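Lytic Polysaccharide Monooxygenase (Phytophthora infestans, PDB 6Z5Y) is a secreted copper-dependent lytic polysaccharide monooxygenase that probably cleaves plant cell-wall pectin oxidatively, aiding infection by this oomycete pathogen. Local coordinates at residues G29-S34 / K45-K50; R57-G62 / T159-Y164. All coordinates share one frame; numbering follows the deposited sequence.

Contact 1: G29-S34 / K45-K50; sequences GGWDES and KELAPK
Leu47 reaches from helix 36-47 to the indole of Trp31, and the tip of one branch does the touching. From CB, which starts out toward the loop 29-34, the chain places CG anti to the carbonyl carbon (chi1 -65°) and CD1 anti to CA (chi2 -178°), the extended branch. Leu47 CD1 thus ends 3.7 Å from NE1 of Trp31 and 3.9 Å from its CZ2, meeting the ring obliquely. The same methyl of Leu47 lies 4.0 Å from CA of Gly29. Glycine suits that position because it brings only backbone to the methyl, in a nearly fully extended conformation that glycine readily adopts.

Residues 29-34 belong to the loop that joins strand 21-23 to helix 36-47 in the immunoglobulin-like beta-sandwich characteristic of lytic polysaccharide monooxygenases, and the loop packs back on that helix. NE1 of the buried indole gives its N-H to the carbonyl oxygen of Trp27, while the Leu47 methyl packs on the NE1-CE2-CZ2 part of the ring. Thr43 and Phe44, earlier on the helix, also touch this ring. On the backbone side, Trp31 O accepts from Ser34 OG at 2.6 Å, with the hydroxyl tilted 16° from the carbonyl plane, and from Ser34 N at 3.2 Å; Arg154 NH1 is a further donor to that oxygen.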
loop_
_atom_site.group_PDB
_atom_site.type_symbol
_atom_site.label_atom_id
_atom_site.label_comp_id
_atom_site.label_asym_id
_atom_site.label_seq_id
_atom_site.Cartn_x
_atom_site.Cartn_y
_atom_site.Cartn_z
ATOM N N GLY A 29 -8.757 12.310 -17.088
ATOM C CA GLY A 29 -7.903 12.036 -18.253
ATOM C C GLY A 29 -8.294 10.770 -18.973
ATOM O O GLY A 29 -9.357 10.189 -18.709
ATOM N N GLY A 30 -7.405 10.307 -19.840
ATOM C CA GLY A 30 -7.746 9.262 -20.822
ATOM C C GLY A 30 -7.409 7.862 -20.370
ATOM O O GLY A 30 -6.888 7.070 -21.163
ATOM N N TRP A 31 -7.746 7.537 -19.137
ATOM C CA TRP A 31 -7.479 6.198 -18.564
ATOM C C TRP A 31 -8.004 5.087 -19.481
ATOM O O TRP A 31 -7.245 4.166 -19.814
ATOM C CB TRP A 31 -8.150 6.098 -17.201
ATOM C CG TRP A 31 -7.684 7.124 -16.221
ATOM C CD1 TRP A 31 -8.221 8.348 -15.950
ATOM C CD2 TRP A 31 -6.560 7.003 -15.346
ATOM N NE1 TRP A 31 -7.473 9.007 -15.011
ATOM C CE2 TRP A 31 -6.452 8.193 -14.609
ATOM C CE3 TRP A 31 -5.618 5.996 -15.149
ATOM C CZ2 TRP A 31 -5.460 8.377 -13.642
ATOM C CZ3 TRP A 31 -4.644 6.169 -14.189
ATOM C CH2 TRP A 31 -4.562 7.356 -13.453
ATOM N N ASP A 32 -9.255 5.196 -19.931
ATOM C CA ASP A 32 -9.922 4.072 -20.636
ATOM C C ASP A 32 -9.450 3.967 -22.079
ATOM O O ASP A 32 -9.625 2.897 -22.643
ATOM C CB ASP A 32 -11.422 4.238 -20.564
ATOM C CG ASP A 32 -11.877 3.956 -19.157
ATOM O OD1 ASP A 32 -11.105 3.353 -18.414
ATOM O OD2 ASP A 32 -12.987 4.305 -18.843
ATOM N N GLU A 33 -8.841 5.023 -22.603
ATOM C CA GLU A 33 -8.276 5.061 -23.985
ATOM C C GLU A 33 -6.860 4.481 -24.018
ATOM O O GLU A 33 -6.293 4.239 -25.082
ATOM C CB GLU A 33 -8.259 6.504 -24.485
ATOM C CG GLU A 33 -9.645 7.008 -24.864
ATOM C CD GLU A 33 -10.626 7.208 -23.728
ATOM O OE1 GLU A 33 -11.708 6.552 -23.735
ATOM O OE2 GLU A 33 -10.307 8.008 -22.833
ATOM N N SER A 34 -6.245 4.345 -22.867
ATOM C CA SER A 34 -4.919 3.703 -22.735
ATOM C C SER A 34 -5.083 2.190 -22.828
ATOM O O SER A 34 -6.196 1.662 -22.586
ATOM C CB SER A 34 -4.219 4.092 -21.454
ATOM O OG SER A 34 -4.786 3.401 -20.370
ATOM N N LYS A 45 1.336 8.674 -14.452
ATOM C CA LYS A 45 2.548 9.511 -14.494
ATOM C C LYS A 45 2.247 10.861 -15.154
ATOM O O LYS A 45 2.727 11.894 -14.688
ATOM C CB LYS A 45 3.659 8.755 -15.208
ATOM C CG LYS A 45 4.921 9.579 -15.319
ATOM C CD LYS A 45 6.069 8.764 -15.795
ATOM C CE LYS A 45 7.309 9.615 -15.934
ATOM N NZ LYS A 45 8.423 8.855 -16.544
ATOM N N GLU A 46 1.477 10.837 -16.238
ATOM C CA GLU A 46 1.128 12.059 -16.997
ATOM C C GLU A 46 0.305 13.006 -16.136
ATOM O O GLU A 46 0.535 14.226 -16.175
ATOM C CB GLU A 46 0.320 11.742 -18.258
ATOM C CG GLU A 46 -0.153 12.979 -19.005
ATOM C CD GLU A 46 -0.957 12.693 -20.265
ATOM O OE1 GLU A 46 -0.969 11.539 -20.749
ATOM O OE2 GLU A 46 -1.579 13.625 -20.790
ATOM N N LEU A 47 -0.639 12.477 -15.369
ATOM C CA LEU A 47 -1.618 13.317 -14.653
ATOM C C LEU A 47 -1.123 13.710 -13.272
ATOM O O LEU A 47 -1.656 14.652 -12.696
ATOM C CB LEU A 47 -2.930 12.559 -14.567
ATOM C CG LEU A 47 -3.579 12.315 -15.915
ATOM C CD1 LEU A 47 -4.900 11.612 -15.699
ATOM C CD2 LEU A 47 -3.766 13.625 -16.656
ATOM N N ALA A 48 -0.189 12.980 -12.715
ATOM C CA ALA A 48 0.217 13.206 -11.311
ATOM C C ALA A 48 0.652 14.656 -11.056
ATOM O O ALA A 48 0.171 15.248 -10.094
ATOM C CB ALA A 48 1.238 12.175 -10.912
ATOM N N PRO A 49 1.555 15.292 -11.854
ATOM C CA PRO A 49 2.024 16.648 -11.528
ATOM C C PRO A 49 0.904 17.701 -11.482
ATOM O O PRO A 49 0.848 18.495 -10.547
ATOM C CB PRO A 49 3.050 16.963 -12.623
ATOM C CG PRO A 49 3.448 15.624 -13.212
ATOM C CD PRO A 49 2.283 14.692 -12.985
ATOM N N LYS A 50 -0.004 17.678 -12.465
ATOM C CA LYS A 50 -1.072 18.703 -12.554
ATOM C C LYS A 50 -2.011 18.494 -11.376
ATOM O O LYS A 50 -2.704 19.429 -10.980
ATOM C CB LYS A 50 -1.846 18.601 -13.867
#

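Contact 2: R57-G62 / T159-Y164; sequences RSLMDG and TVWQAY
Met60 sets CG anti to the carbonyl carbon (chi1 -64°) and then runs extended, which carries CE across to the methyl of Ala163; Leu59, one residue earlier, instead has CG anti to the backbone N (chi1 176°) and, with CD2 anti to CA, brings that methyl against the indole of Trp161. In this way the short helix 56-60 packs two neighbouring side chains against strand 158-170, part of the five-stranded antiparallel sheet in the beta-sandwich of this monooxygenase.

The contact is entirely apolar between the segments. Met60 CE comes to 3.6 Å from Ala163 CB, with SD behind it at 4.1 Å from the same methyl. The slim, flexible thioether fits here: it bridges the gap between backbones whose nearest CA atoms, of Met60 and Ala163, are 8.3 Å apart, and the small alanine receives its end. Leu59 and Trp161 cross at about a right angle, Leu59 CD2 lying 4.2 Å from Trp161 CZ3, a looser touch oblique to the indole.

Trp161 and Ala163 direct their CB atoms toward the helix, whereas Gln162 and Tyr164 direct theirs away. Tyr164 belongs to the copper site together with His1 and His96. Its OH donates to Gln162 OE1 from above the carbonyl plane and is also hydrogen-bonded with His1 N; Gln162 NE2 is held in turn by Glu22. Past the helix end, Asp61 turns back to Arg57 in a salt bridge: Arg57 NE reaches Asp61 OD2 at 3.0 Å on its syn side, somewhat out of the carboxylate plane but in the guanidinium plane, with an N-H...O angle of 164°.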
loop_
_atom_site.group_PDB
_atom_site.type_symbol
_atom_site.label_atom_id
_atom_site.label_comp_id
_atom_site.label_asym_id
_atom_site.label_seq_id
_atom_site.Cartn_x
_atom_site.Cartn_y
_atom_site.Cartn_z
ATOM N N ARG A 57 0.330 8.066 0.495
ATOM C CA ARG A 57 -0.159 8.435 1.822
ATOM C C ARG A 57 -0.785 9.823 1.780
ATOM O O ARG A 57 -1.855 10.035 2.392
ATOM C CB ARG A 57 0.980 8.394 2.845
ATOM C CG ARG A 57 0.501 8.771 4.231
ATOM C CD ARG A 57 1.578 8.521 5.270
ATOM N NE ARG A 57 1.001 8.716 6.599
ATOM C CZ ARG A 57 1.660 8.465 7.730
ATOM N NH1 ARG A 57 2.927 8.114 7.679
ATOM N NH2 ARG A 57 1.044 8.511 8.897
ATOM N N SER A 58 -0.158 10.762 1.099
ATOM C CA SER A 58 -0.633 12.161 0.990
ATOM C C SER A 58 -1.955 12.197 0.218
ATOM O O SER A 58 -2.781 13.059 0.442
ATOM C CB SER A 58 0.399 13.038 0.319
ATOM O OG SER A 58 1.571 13.137 1.131
ATOM N N LEU A 59 -2.077 11.334 -0.780
ATOM C CA LEU A 59 -3.309 11.243 -1.582
ATOM C C LEU A 59 -4.480 10.750 -0.734
ATOM O O LEU A 59 -5.603 11.265 -0.855
ATOM C CB LEU A 59 -3.075 10.324 -2.777
ATOM C CG LEU A 59 -4.269 10.024 -3.681
ATOM C CD1 LEU A 59 -4.724 11.286 -4.383
ATOM C CD2 LEU A 59 -3.878 8.938 -4.661
ATOM N N MET A 60 -4.218 9.743 0.075
ATOM C CA MET A 60 -5.313 9.050 0.793
ATOM C C MET A 60 -5.633 9.682 2.156
ATOM O O MET A 60 -6.824 9.751 2.507
ATOM C CB MET A 60 -4.984 7.570 0.978
ATOM C CG MET A 60 -4.883 6.821 -0.329
ATOM S SD MET A 60 -4.873 5.063 -0.035
ATOM C CE MET A 60 -4.716 4.456 -1.711
ATOM N N ASP A 61 -4.629 10.036 2.947
ATOM C CA ASP A 61 -4.880 10.429 4.335
ATOM C C ASP A 61 -5.794 11.655 4.369
ATOM O O ASP A 61 -5.542 12.665 3.724
ATOM C CB ASP A 61 -3.586 10.766 5.047
ATOM C CG ASP A 61 -2.799 9.605 5.610
ATOM O OD1 ASP A 61 -3.234 8.434 5.455
ATOM O OD2 ASP A 61 -1.767 9.898 6.269
ATOM N N GLY A 62 -6.847 11.569 5.158
ATOM C CA GLY A 62 -7.777 12.684 5.321
ATOM C C GLY A 62 -8.689 12.918 4.135
ATOM O O GLY A 62 -9.436 13.916 4.139
ATOM N N THR A 159 -11.594 1.833 -16.188
ATOM C CA THR A 159 -10.540 1.963 -15.183
ATOM C C THR A 159 -11.157 2.319 -13.832
ATOM O O THR A 159 -11.963 3.228 -13.748
ATOM C CB THR A 159 -9.497 3.008 -15.584
ATOM O OG1 THR A 159 -8.929 2.629 -16.844
ATOM C CG2 THR A 159 -8.388 3.159 -14.566
ATOM N N VAL A 160 -10.683 1.639 -12.808
ATOM C CA VAL A 160 -10.970 2.011 -11.412
ATOM C C VAL A 160 -9.652 2.143 -10.664
ATOM O O VAL A 160 -8.609 1.637 -11.081
ATOM C CB VAL A 160 -11.853 0.973 -10.703
ATOM C CG1 VAL A 160 -13.197 0.892 -11.403
ATOM C CG2 VAL A 160 -11.224 -0.406 -10.576
ATOM N N TRP A 161 -9.757 2.841 -9.555
ATOM C CA TRP A 161 -8.730 2.895 -8.512
ATOM C C TRP A 161 -9.225 2.069 -7.326
ATOM O O TRP A 161 -10.345 2.274 -6.845
ATOM C CB TRP A 161 -8.479 4.341 -8.077
ATOM C CG TRP A 161 -7.755 5.227 -9.047
ATOM C CD1 TRP A 161 -7.390 4.956 -10.326
ATOM C CD2 TRP A 161 -7.282 6.562 -8.784
ATOM N NE1 TRP A 161 -6.714 6.036 -10.848
ATOM C CE2 TRP A 161 -6.589 7.000 -9.906
ATOM C CE3 TRP A 161 -7.301 7.375 -7.661
ATOM C CZ2 TRP A 161 -5.970 8.236 -9.974
ATOM C CZ3 TRP A 161 -6.682 8.610 -7.716
ATOM C CH2 TRP A 161 -6.026 9.027 -8.860
ATOM N N GLN A 162 -8.392 1.158 -6.833
ATOM C CA GLN A 162 -8.671 0.417 -5.603
ATOM C C GLN A 162 -7.656 0.863 -4.555
ATOM O O GLN A 162 -6.462 0.901 -4.821
ATOM C CB GLN A 162 -8.557 -1.071 -5.814
ATOM C CG GLN A 162 -9.604 -1.620 -6.756
ATOM C CD GLN A 162 -9.304 -3.034 -7.176
ATOM O OE1 GLN A 162 -8.245 -3.591 -6.898
ATOM N NE2 GLN A 162 -10.238 -3.627 -7.882
ATOM N N ALA A 163 -8.135 1.178 -3.373
ATOM C CA ALA A 163 -7.278 1.617 -2.275
ATOM C C ALA A 163 -7.096 0.475 -1.310
ATOM O O ALA A 163 -8.079 0.001 -0.737
ATOM C CB ALA A 163 -7.894 2.788 -1.559
ATOM N N TYR A 164 -5.828 0.146 -1.047
ATOM C CA TYR A 164 -5.483 -0.843 -0.021
ATOM C C TYR A 164 -4.665 -0.099 1.030
ATOM O O TYR A 164 -3.704 0.609 0.703
ATOM C CB TYR A 164 -4.673 -1.994 -0.617
ATOM C CG TYR A 164 -5.409 -2.775 -1.665
ATOM C CD1 TYR A 164 -5.424 -2.337 -2.967
ATOM C CD2 TYR A 164 -6.099 -3.937 -1.350
ATOM C CE1 TYR A 164 -6.106 -3.023 -3.948
ATOM C CE2 TYR A 164 -6.822 -4.617 -2.326
ATOM C CZ TYR A 164 -6.803 -4.162 -3.633
ATOM O OH TYR A 164 -7.512 -4.838 -4.599
#

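Contacts 1 and 2 follow one another along the chain, their centres about 15 Å apart, and are joined through loop 29-34 and strand segment 159-164. Asp32 OD1 lies 2.7 Å from Thr159 N, a probable hydrogen bond, and the rings of Trp31 and Trp161 meet edge-to-face, with Trp31 CH2 3.6 Å from Trp161 NE1. Helices 36-47 and 56-60 are thus linked through two tryptophans. The copper site is within about 12 Å of both contacts: the side chain of Trp31 is about 12 Å from that of His96, that of Trp161 about 10 Å, and Ala163's is about 11 Å from the copper ion. Strand segment 159-164 itself supplies Tyr164.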